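Thiol:disulfide interchange protein (Proteus mirabilis, PDB 4OD7) probably acts as a periplasmic dithiol oxidase of the DsbA type, introducing disulfide bonds into folding proteins by thiol-disulfide exchange. Local coordinates at residues A[57-69]-A[138-151]. The protein carries 1 engineered substitution. Numbering follows the deposited sequence.
Sequences KMARYHVDFLGPL and QQQNAVTDFQINGV. With SCN (thiocyanate ion), chain G.
Y61 lays its ring along the last turns of helix 130-145; one face, near its rim, lies over Q139 CA. A142 CB sits close to the ring at an oblique angle, 3.2 Å from Y61 CD2. The Y61 ring reaches this place because CG stands anti to the carbonyl carbon (chi1 -63°). Q138 crosses the far end of the ring at about a right angle.

Q139 extends its chain past Y61, and Q139 CG packs 3.7 Å from Y61 CD1. Its amide then takes the backbone of the edge strand 58-62: H62 N donates to Q139 OE1 at 2.7 Å. The bond is nearly straight (166°) and lies in the carbonyl plane, on a lone pair. At the other end of the amide, Q139 NE2 is hydrogen-bonded to L135 O, so both ends of the group are held. Q140 NE2 makes only a weak bond to D64 OD2, at 3.4 Å. D64 OD1 and H62 ND1 are both hydrogen-bonded to T74 OG1.

From V63 on the contact is mostly apolar. V63 CG1 lies 3.7 Å from V151 CG1 and also touches V143. F65 turns its ring edge to V143 CG1. F65 CE1 comes to 3.5 Å from N149 O, while V63 CG2 of the same segment lies over the ring centre. L66 CD1 and V151 CG2 meet tip to tip.

Strand 58-62 and the helical segment 138-145 run at 92° to each other. The helix lies across one face of the thioredoxin-fold sheet, over its outermost strand 58-62; V143 also touches F27 of the neighbouring strand 24-28. V151 bonds to the bound peptide through its backbone, and F65 and L66 pack on it. The chemistry thus implies that one short amide-to-backbone bond fixes the strand end on the helix, while apolar side chains join the two loops beside the bound peptide.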
ATOM      1  N   LYS A  57       5.132  -7.764 -11.787  1.00 26.01           N
ATOM      2  CA  LYS A  57       4.810  -6.335 -11.837  1.00 24.02           C
ATOM      3  C   LYS A  57       4.040  -5.962 -10.582  1.00 22.53           C
ATOM      4  O   LYS A  57       2.918  -6.437 -10.419  1.00 24.05           O
ATOM      5  CB  LYS A  57       3.965  -5.990 -13.045  1.00 31.79           C
ATOM      6  CG  LYS A  57       4.612  -6.290 -14.356  1.00 54.17           C
ATOM      7  CD  LYS A  57       3.701  -5.947 -15.507  1.00 57.76           C
ATOM      8  CE  LYS A  57       2.529  -6.914 -15.585  1.00 57.30           C
ATOM      9  NZ  LYS A  57       3.005  -8.284 -15.966  1.00 55.97           N
ATOM     10  N   MET A  58       4.640  -5.126  -9.733  1.00 20.84           N
ATOM     11  CA  MET A  58       4.063  -4.742  -8.432  1.00 19.74           C
ATOM     12  C   MET A  58       3.673  -3.264  -8.410  1.00 23.13           C
ATOM     13  O   MET A  58       4.274  -2.439  -9.115  1.00 22.74           O
ATOM     14  CB  MET A  58       5.068  -4.962  -7.285  1.00 20.61           C
ATOM     15  CG  MET A  58       5.784  -6.301  -7.291  1.00 21.52           C
ATOM     16  SD  MET A  58       4.676  -7.634  -6.891  1.00 36.54           S
ATOM     17  CE  MET A  58       4.962  -7.780  -5.130  1.00 67.97           C
ATOM     18  N   ALA A  59       2.707  -2.932  -7.554  1.00 21.42           N
ATOM     19  CA  ALA A  59       2.299  -1.555  -7.313  1.00 19.74           C
ATOM     20  C   ALA A  59       1.830  -1.424  -5.852  1.00 21.65           C
ATOM     21  O   ALA A  59       1.324  -2.386  -5.267  1.00 19.10           O
ATOM     22  CB  ALA A  59       1.195  -1.144  -8.268  1.00 17.25           C
ATOM     23  N   ARG A  60       1.998  -0.224  -5.292  1.00 18.84           N
ATOM     24  CA  ARG A  60       1.539   0.133  -3.938  1.00 15.56           C
ATOM     25  C   ARG A  60       0.966   1.504  -4.036  1.00 16.50           C
ATOM     26  O   ARG A  60       1.707   2.425  -4.305  1.00 17.15           O
ATOM     27  CB  ARG A  60       2.688   0.092  -2.952  1.00 16.49           C
ATOM     28  CG  ARG A  60       2.337   0.388  -1.527  1.00 15.90           C
ATOM     29  CD  ARG A  60       3.525   0.099  -0.641  1.00 18.01           C
ATOM     30  NE  ARG A  60       3.363   0.578   0.737  1.00 18.25           N
ATOM     31  CZ  ARG A  60       2.663  -0.037   1.674  1.00 17.17           C
ATOM     32  NH1 ARG A  60       2.023  -1.144   1.406  1.00 15.99           N
ATOM     33  NH2 ARG A  60       2.557   0.455   2.881  1.00 17.84           N
ATOM     34  N   TYR A  61      -0.342   1.628  -3.823  1.00 14.85           N
ATOM     35  CA  TYR A  61      -1.084   2.878  -3.976  1.00 14.94           C
ATOM     36  C   TYR A  61      -1.625   3.376  -2.648  1.00 15.02           C
ATOM     37  O   TYR A  61      -2.076   2.588  -1.824  1.00 14.14           O
ATOM     38  CB  TYR A  61      -2.231   2.686  -4.946  1.00 15.53           C
ATOM     39  CG  TYR A  61      -1.809   2.320  -6.370  1.00 16.56           C
ATOM     40  CD1 TYR A  61      -0.576   2.707  -6.892  1.00 15.14           C
ATOM     41  CD2 TYR A  61      -2.658   1.562  -7.186  1.00 16.51           C
ATOM     42  CE1 TYR A  61      -0.220   2.344  -8.213  1.00 14.77           C
ATOM     43  CE2 TYR A  61      -2.318   1.209  -8.468  1.00 15.30           C
ATOM     44  CZ  TYR A  61      -1.110   1.582  -8.971  1.00 17.38           C
ATOM     45  OH  TYR A  61      -0.829   1.192 -10.260  1.00 23.64           O
ATOM     46  N   HIS A  62      -1.590   4.693  -2.463  1.00 17.03           N
ATOM     47  CA  HIS A  62      -2.136   5.341  -1.277  1.00 14.43           C
ATOM     48  C   HIS A  62      -3.586   5.801  -1.553  1.00 16.72           C
ATOM     49  O   HIS A  62      -3.973   6.156  -2.701  1.00 16.00           O
ATOM     50  CB  HIS A  62      -1.268   6.521  -0.864  1.00 12.78           C
ATOM     51  CG  HIS A  62      -1.639   7.102   0.466  1.00 13.16           C
ATOM     52  ND1 HIS A  62      -2.635   8.039   0.625  1.00 13.29           N
ATOM     53  CD2 HIS A  62      -1.126   6.886   1.699  1.00 12.78           C
ATOM     54  CE1 HIS A  62      -2.725   8.372   1.904  1.00 14.32           C
ATOM     55  NE2 HIS A  62      -1.822   7.685   2.578  1.00 13.59           N
ATOM     56  N   VAL A  63      -4.404   5.719  -0.506  1.00 12.68           N
ATOM     57  CA  VAL A  63      -5.795   6.089  -0.629  1.00 14.21           C
ATOM     58  C   VAL A  63      -6.073   7.488  -0.034  1.00 15.45           C
ATOM     59  O   VAL A  63      -5.464   7.903   0.922  1.00 16.75           O
ATOM     60  CB  VAL A  63      -6.705   5.035   0.062  1.00 16.03           C
ATOM     61  CG1 VAL A  63      -6.453   3.611  -0.499  1.00 13.60           C
ATOM     62  CG2 VAL A  63      -6.548   5.078   1.573  1.00 14.94           C
ATOM     63  N   ASP A  64      -7.041   8.190  -0.605  1.00 18.32           N
ATOM     64  CA  ASP A  64      -7.348   9.550  -0.204  1.00 18.21           C
ATOM     65  C   ASP A  64      -8.298   9.607   0.942  1.00 17.86           C
ATOM     66  O   ASP A  64      -8.395  10.642   1.591  1.00 20.52           O
ATOM     67  CB  ASP A  64      -7.993  10.334  -1.342  1.00 22.10           C
ATOM     68  CG  ASP A  64      -7.063  10.636  -2.490  1.00 22.37           C
ATOM     69  OD1 ASP A  64      -5.846  10.356  -2.445  1.00 20.90           O
ATOM     70  OD2 ASP A  64      -7.608  11.129  -3.490  1.00 24.43           O
ATOM     71  N   PHE A  65      -9.016   8.510   1.176  1.00 19.15           N
ATOM     72  CA  PHE A  65     -10.254   8.589   1.941  1.00 22.33           C
ATOM     73  C   PHE A  65     -10.099   8.500   3.455  1.00 21.80           C
ATOM     74  O   PHE A  65     -11.077   8.677   4.170  1.00 23.39           O
ATOM     75  CB  PHE A  65     -11.294   7.540   1.454  1.00 23.94           C
ATOM     76  CG  PHE A  65     -10.823   6.092   1.434  1.00 19.87           C
ATOM     77  CD1 PHE A  65     -10.801   5.326   2.571  1.00 19.66           C
ATOM     78  CD2 PHE A  65     -10.493   5.489   0.248  1.00 19.86           C
ATOM     79  CE1 PHE A  65     -10.399   4.024   2.532  1.00 18.78           C
ATOM     80  CE2 PHE A  65     -10.088   4.185   0.212  1.00 20.27           C
ATOM     81  CZ  PHE A  65     -10.052   3.443   1.353  1.00 20.02           C
ATOM     82  N   LEU A  66      -8.887   8.293   3.946  1.00 20.42           N
ATOM     83  CA  LEU A  66      -8.662   8.380   5.375  1.00 21.06           C
ATOM     84  C   LEU A  66      -7.870   9.633   5.676  1.00 20.51           C
ATOM     85  O   LEU A  66      -6.984   9.997   4.926  1.00 20.84           O
ATOM     86  CB  LEU A  66      -7.945   7.152   5.888  1.00 20.27           C
ATOM     87  CG  LEU A  66      -8.713   5.826   5.733  1.00 18.89           C
ATOM     88  CD1 LEU A  66      -7.886   4.657   6.264  1.00 19.02           C
ATOM     89  CD2 LEU A  66     -10.053   5.900   6.426  1.00 17.83           C
ATOM     90  N   GLY A  67      -8.269  10.329   6.735  1.00 18.14           N
ATOM     91  CA  GLY A  67      -7.474  11.371   7.337  1.00 17.49           C
ATOM     92  C   GLY A  67      -7.743  12.705   6.705  1.00 22.20           C
ATOM     93  O   GLY A  67      -8.171  12.760   5.555  1.00 25.13           O
ATOM     94  N   PRO A  68      -7.504  13.793   7.441  1.00 23.01           N
ATOM     95  CA  PRO A  68      -7.719  15.125   6.886  1.00 24.00           C
ATOM     96  C   PRO A  68      -6.841  15.437   5.688  1.00 23.59           C
ATOM     97  O   PRO A  68      -7.309  16.056   4.735  1.00 25.67           O
ATOM     98  CB  PRO A  68      -7.380  16.047   8.052  1.00 20.23           C
ATOM     99  CG  PRO A  68      -7.614  15.277   9.210  1.00 20.48           C
ATOM    100  CD  PRO A  68      -7.206  13.875   8.870  1.00 24.28           C
ATOM    101  N   LEU A  69      -5.617  14.915   5.704  1.00 23.69           N
ATOM    102  CA  LEU A  69      -4.678  15.145   4.611  1.00 20.40           C
ATOM    103  C   LEU A  69      -4.482  13.898   3.720  1.00 19.57           C
ATOM    104  O   LEU A  69      -3.428  13.705   3.130  1.00 16.37           O
ATOM    105  CB  LEU A  69      -3.342  15.608   5.202  1.00 18.07           C
ATOM    106  CG  LEU A  69      -3.408  16.906   6.042  1.00 21.02           C
ATOM    107  CD1 LEU A  69      -2.112  17.231   6.741  1.00 21.64           C
ATOM    108  CD2 LEU A  69      -3.765  18.089   5.128  1.00 21.79           C
ATOM    109  N   GLN A 138      -2.951   7.876 -11.207  1.00 18.16           N
ATOM    110  CA  GLN A 138      -2.850   6.422 -11.242  1.00 19.19           C
ATOM    111  C   GLN A 138      -3.434   5.772  -9.992  1.00 17.87           C
ATOM    112  O   GLN A 138      -4.093   4.743 -10.084  1.00 19.37           O
ATOM    113  CB  GLN A 138      -1.408   5.985 -11.349  1.00 16.46           C
ATOM    114  CG  GLN A 138      -1.312   4.486 -11.558  1.00 18.70           C
ATOM    115  CD  GLN A 138       0.027   4.064 -12.115  1.00 19.46           C
ATOM    116  OE1 GLN A 138       0.158   3.816 -13.302  1.00 23.22           O
ATOM    117  NE2 GLN A 138       1.033   3.968 -11.243  1.00 20.72           N
ATOM    118  N   GLN A 139      -3.118   6.357  -8.842  1.00 15.49           N
ATOM    119  CA  GLN A 139      -3.588   5.869  -7.539  1.00 13.55           C
ATOM    120  C   GLN A 139      -5.092   6.015  -7.357  1.00 15.87           C
ATOM    121  O   GLN A 139      -5.804   5.070  -7.000  1.00 16.38           O
ATOM    122  CB  GLN A 139      -2.854   6.615  -6.451  1.00 13.59           C
ATOM    123  CG  GLN A 139      -1.412   6.233  -6.396  1.00 13.49           C
ATOM    124  CD  GLN A 139      -0.643   6.991  -5.344  1.00 15.11           C
ATOM    125  OE1 GLN A 139      -0.594   6.588  -4.177  1.00 15.51           O
ATOM    126  NE2 GLN A 139      -0.016   8.090  -5.752  1.00 16.41           N
ATOM    127  N   GLN A 140      -5.560   7.223  -7.639  1.00 16.83           N
ATOM    128  CA  GLN A 140      -6.934   7.591  -7.449  1.00 20.35           C
ATOM    129  C   GLN A 140      -7.840   6.753  -8.327  1.00 19.81           C
ATOM    130  O   GLN A 140      -8.884   6.350  -7.891  1.00 22.80           O
ATOM    131  CB  GLN A 140      -7.114   9.057  -7.785  1.00 21.47           C
ATOM    132  CG  GLN A 140      -6.399  10.040  -6.861  1.00 20.48           C
ATOM    133  CD  GLN A 140      -6.506  11.468  -7.400  1.00 23.45           C
ATOM    134  OE1 GLN A 140      -6.478  11.685  -8.626  1.00 23.57           O
ATOM    135  NE2 GLN A 140      -6.627  12.450  -6.502  1.00 24.18           N
ATOM    136  N   ASN A 141      -7.424   6.504  -9.568  1.00 20.19           N
ATOM    137  CA  ASN A 141      -8.172   5.659 -10.507  1.00 20.31           C
ATOM    138  C   ASN A 141      -8.153   4.225 -10.129  1.00 22.15           C
ATOM    139  O   ASN A 141      -9.111   3.526 -10.394  1.00 23.59           O
ATOM    140  CB  ASN A 141      -7.601   5.730 -11.912  1.00 23.61           C
ATOM    141  CG  ASN A 141      -7.832   7.035 -12.585  1.00 23.47           C
ATOM    142  OD1 ASN A 141      -7.075   7.391 -13.470  1.00 26.87           O
ATOM    143  ND2 ASN A 141      -8.885   7.747 -12.212  1.00 27.27           N
ATOM    144  N   ALA A 142      -7.038   3.780  -9.545  1.00 22.30           N
ATOM    145  CA  ALA A 142      -6.925   2.396  -9.080  1.00 24.01           C
ATOM    146  C   ALA A 142      -7.845   2.107  -7.936  1.00 18.13           C
ATOM    147  O   ALA A 142      -8.473   1.074  -7.906  1.00 20.52           O
ATOM    148  CB  ALA A 142      -5.469   2.075  -8.643  1.00 19.82           C
ATOM    149  N   VAL A 143      -7.935   3.043  -7.006  1.00 20.75           N
ATOM    150  CA  VAL A 143      -8.824   2.889  -5.861  1.00 21.84           C
ATOM    151  C   VAL A 143     -10.268   2.792  -6.339  1.00 26.60           C
ATOM    152  O   VAL A 143     -11.037   1.980  -5.837  1.00 31.51           O
ATOM    153  CB  VAL A 143      -8.573   3.995  -4.851  1.00 22.31           C
ATOM    154  CG1 VAL A 143      -9.686   4.102  -3.810  1.00 23.44           C
ATOM    155  CG2 VAL A 143      -7.219   3.713  -4.176  1.00 21.76           C
ATOM    156  N   THR A 144     -10.635   3.575  -7.337  1.00 22.78           N
ATOM    157  CA  THR A 144     -11.954   3.422  -7.941  1.00 25.70           C
ATOM    158  C   THR A 144     -12.175   2.067  -8.666  1.00 27.06           C
ATOM    159  O   THR A 144     -13.136   1.359  -8.382  1.00 31.29           O
ATOM    160  CB  THR A 144     -12.218   4.592  -8.917  1.00 24.43           C
ATOM    161  OG1 THR A 144     -12.302   5.795  -8.167  1.00 26.57           O
ATOM    162  CG2 THR A 144     -13.512   4.440  -9.670  1.00 25.42           C
ATOM    163  N   ASP A 145     -11.270   1.679  -9.558  1.00 29.25           N
ATOM    164  CA  ASP A 145     -11.494   0.519 -10.421  1.00 30.95           C
ATOM    165  C   ASP A 145     -11.357  -0.808  -9.690  1.00 28.16           C
ATOM    166  O   ASP A 145     -11.867  -1.838 -10.141  1.00 28.53           O
ATOM    167  CB  ASP A 145     -10.506   0.499 -11.607  1.00 30.43           C
ATOM    168  CG  ASP A 145     -10.548   1.757 -12.451  1.00 29.18           C
ATOM    169  OD1 ASP A 145     -11.426   2.617 -12.267  1.00 33.45           O
ATOM    170  OD2 ASP A 145      -9.713   1.860 -13.345  1.00 30.67           O
ATOM    171  N   PHE A 146     -10.691  -0.783  -8.553  1.00 25.13           N
ATOM    172  CA  PHE A 146     -10.556  -1.969  -7.743  1.00 25.57           C
ATOM    173  C   PHE A 146     -11.571  -1.946  -6.576  1.00 25.87           C
ATOM    174  O   PHE A 146     -11.573  -2.847  -5.744  1.00 26.64           O
ATOM    175  CB  PHE A 146      -9.119  -2.098  -7.236  1.00 23.12           C
ATOM    176  CG  PHE A 146      -8.119  -2.424  -8.301  1.00 26.77           C
ATOM    177  CD1 PHE A 146      -7.557  -3.677  -8.357  1.00 33.89           C
ATOM    178  CD2 PHE A 146      -7.745  -1.493  -9.247  1.00 28.72           C
ATOM    179  CE1 PHE A 146      -6.637  -4.004  -9.336  1.00 36.78           C
ATOM    180  CE2 PHE A 146      -6.829  -1.808 -10.212  1.00 34.20           C
ATOM    181  CZ  PHE A 146      -6.279  -3.075 -10.258  1.00 36.94           C
ATOM    182  N   GLN A 147     -12.435  -0.931  -6.552  1.00 25.19           N
ATOM    183  CA  GLN A 147     -13.445  -0.745  -5.505  1.00 24.66           C
ATOM    184  C   GLN A 147     -12.897  -0.900  -4.085  1.00 24.91           C
ATOM    185  O   GLN A 147     -13.372  -1.735  -3.297  1.00 24.63           O
ATOM    186  CB  GLN A 147     -14.601  -1.732  -5.710  1.00 31.70           C
ATOM    187  N   ILE A 148     -11.895  -0.091  -3.759  1.00 23.78           N
ATOM    188  CA  ILE A 148     -11.227  -0.181  -2.463  1.00 19.55           C
ATOM    189  C   ILE A 148     -11.889   0.762  -1.518  1.00 20.11           C
ATOM    190  O   ILE A 148     -11.887   1.963  -1.745  1.00 23.95           O
ATOM    191  CB  ILE A 148      -9.744   0.141  -2.569  1.00 19.57           C
ATOM    192  CG1 ILE A 148      -9.103  -0.746  -3.638  1.00 18.40           C
ATOM    193  CG2 ILE A 148      -9.045   0.031  -1.175  1.00 16.54           C
ATOM    194  CD1 ILE A 148      -9.275  -2.210  -3.384  1.00 23.39           C
ATOM    195  N   ASN A 149     -12.462   0.195  -0.464  1.00 20.25           N
ATOM    196  CA  ASN A 149     -13.210   0.949   0.524  1.00 31.31           C
ATOM    197  C   ASN A 149     -12.563   0.881   1.889  1.00 25.25           C
ATOM    198  O   ASN A 149     -12.969   1.590   2.784  1.00 22.30           O
ATOM    199  CB  ASN A 149     -14.634   0.383   0.653  1.00 44.62           C
ATOM    200  CG  ASN A 149     -15.507   0.668  -0.554  1.00 56.40           C
ATOM    201  OD1 ASN A 149     -15.467   1.754  -1.135  1.00 59.12           O
ATOM    202  ND2 ASN A 149     -16.315  -0.320  -0.931  1.00 62.29           N
ATOM    203  N   GLY A 150     -11.571   0.009   2.027  1.00 22.88           N
ATOM    204  CA  GLY A 150     -10.900  -0.216   3.272  1.00 19.54           C
ATOM    205  C   GLY A 150      -9.490  -0.658   2.992  1.00 19.12           C
ATOM    206  O   GLY A 150      -9.193  -1.204   1.934  1.00 20.39           O
ATOM    207  N   VAL A 151      -8.611  -0.396   3.948  1.00 19.17           N
ATOM    208  CA  VAL A 151      -7.205  -0.709   3.829  1.00 15.88           C
ATOM    209  C   VAL A 151      -6.698  -1.293   5.127  1.00 14.23           C
ATOM    210  O   VAL A 151      -7.169  -0.954   6.207  1.00 14.60           O
ATOM    211  CB  VAL A 151      -6.339   0.532   3.496  1.00 15.93           C
ATOM    212  CG1 VAL A 151      -6.523   0.957   2.039  1.00 14.98           C
ATOM    213  CG2 VAL A 151      -6.601   1.682   4.468  1.00 13.89           C
TER
HETATM  214  S   SCN G 201      -1.882  -4.194   0.931  1.00 25.88           S
HETATM  215  C   SCN G 201      -0.756  -3.512   2.071  1.00 18.14           C
HETATM  216  N   SCN G 201      -0.086  -3.030   2.928  1.00 12.81           N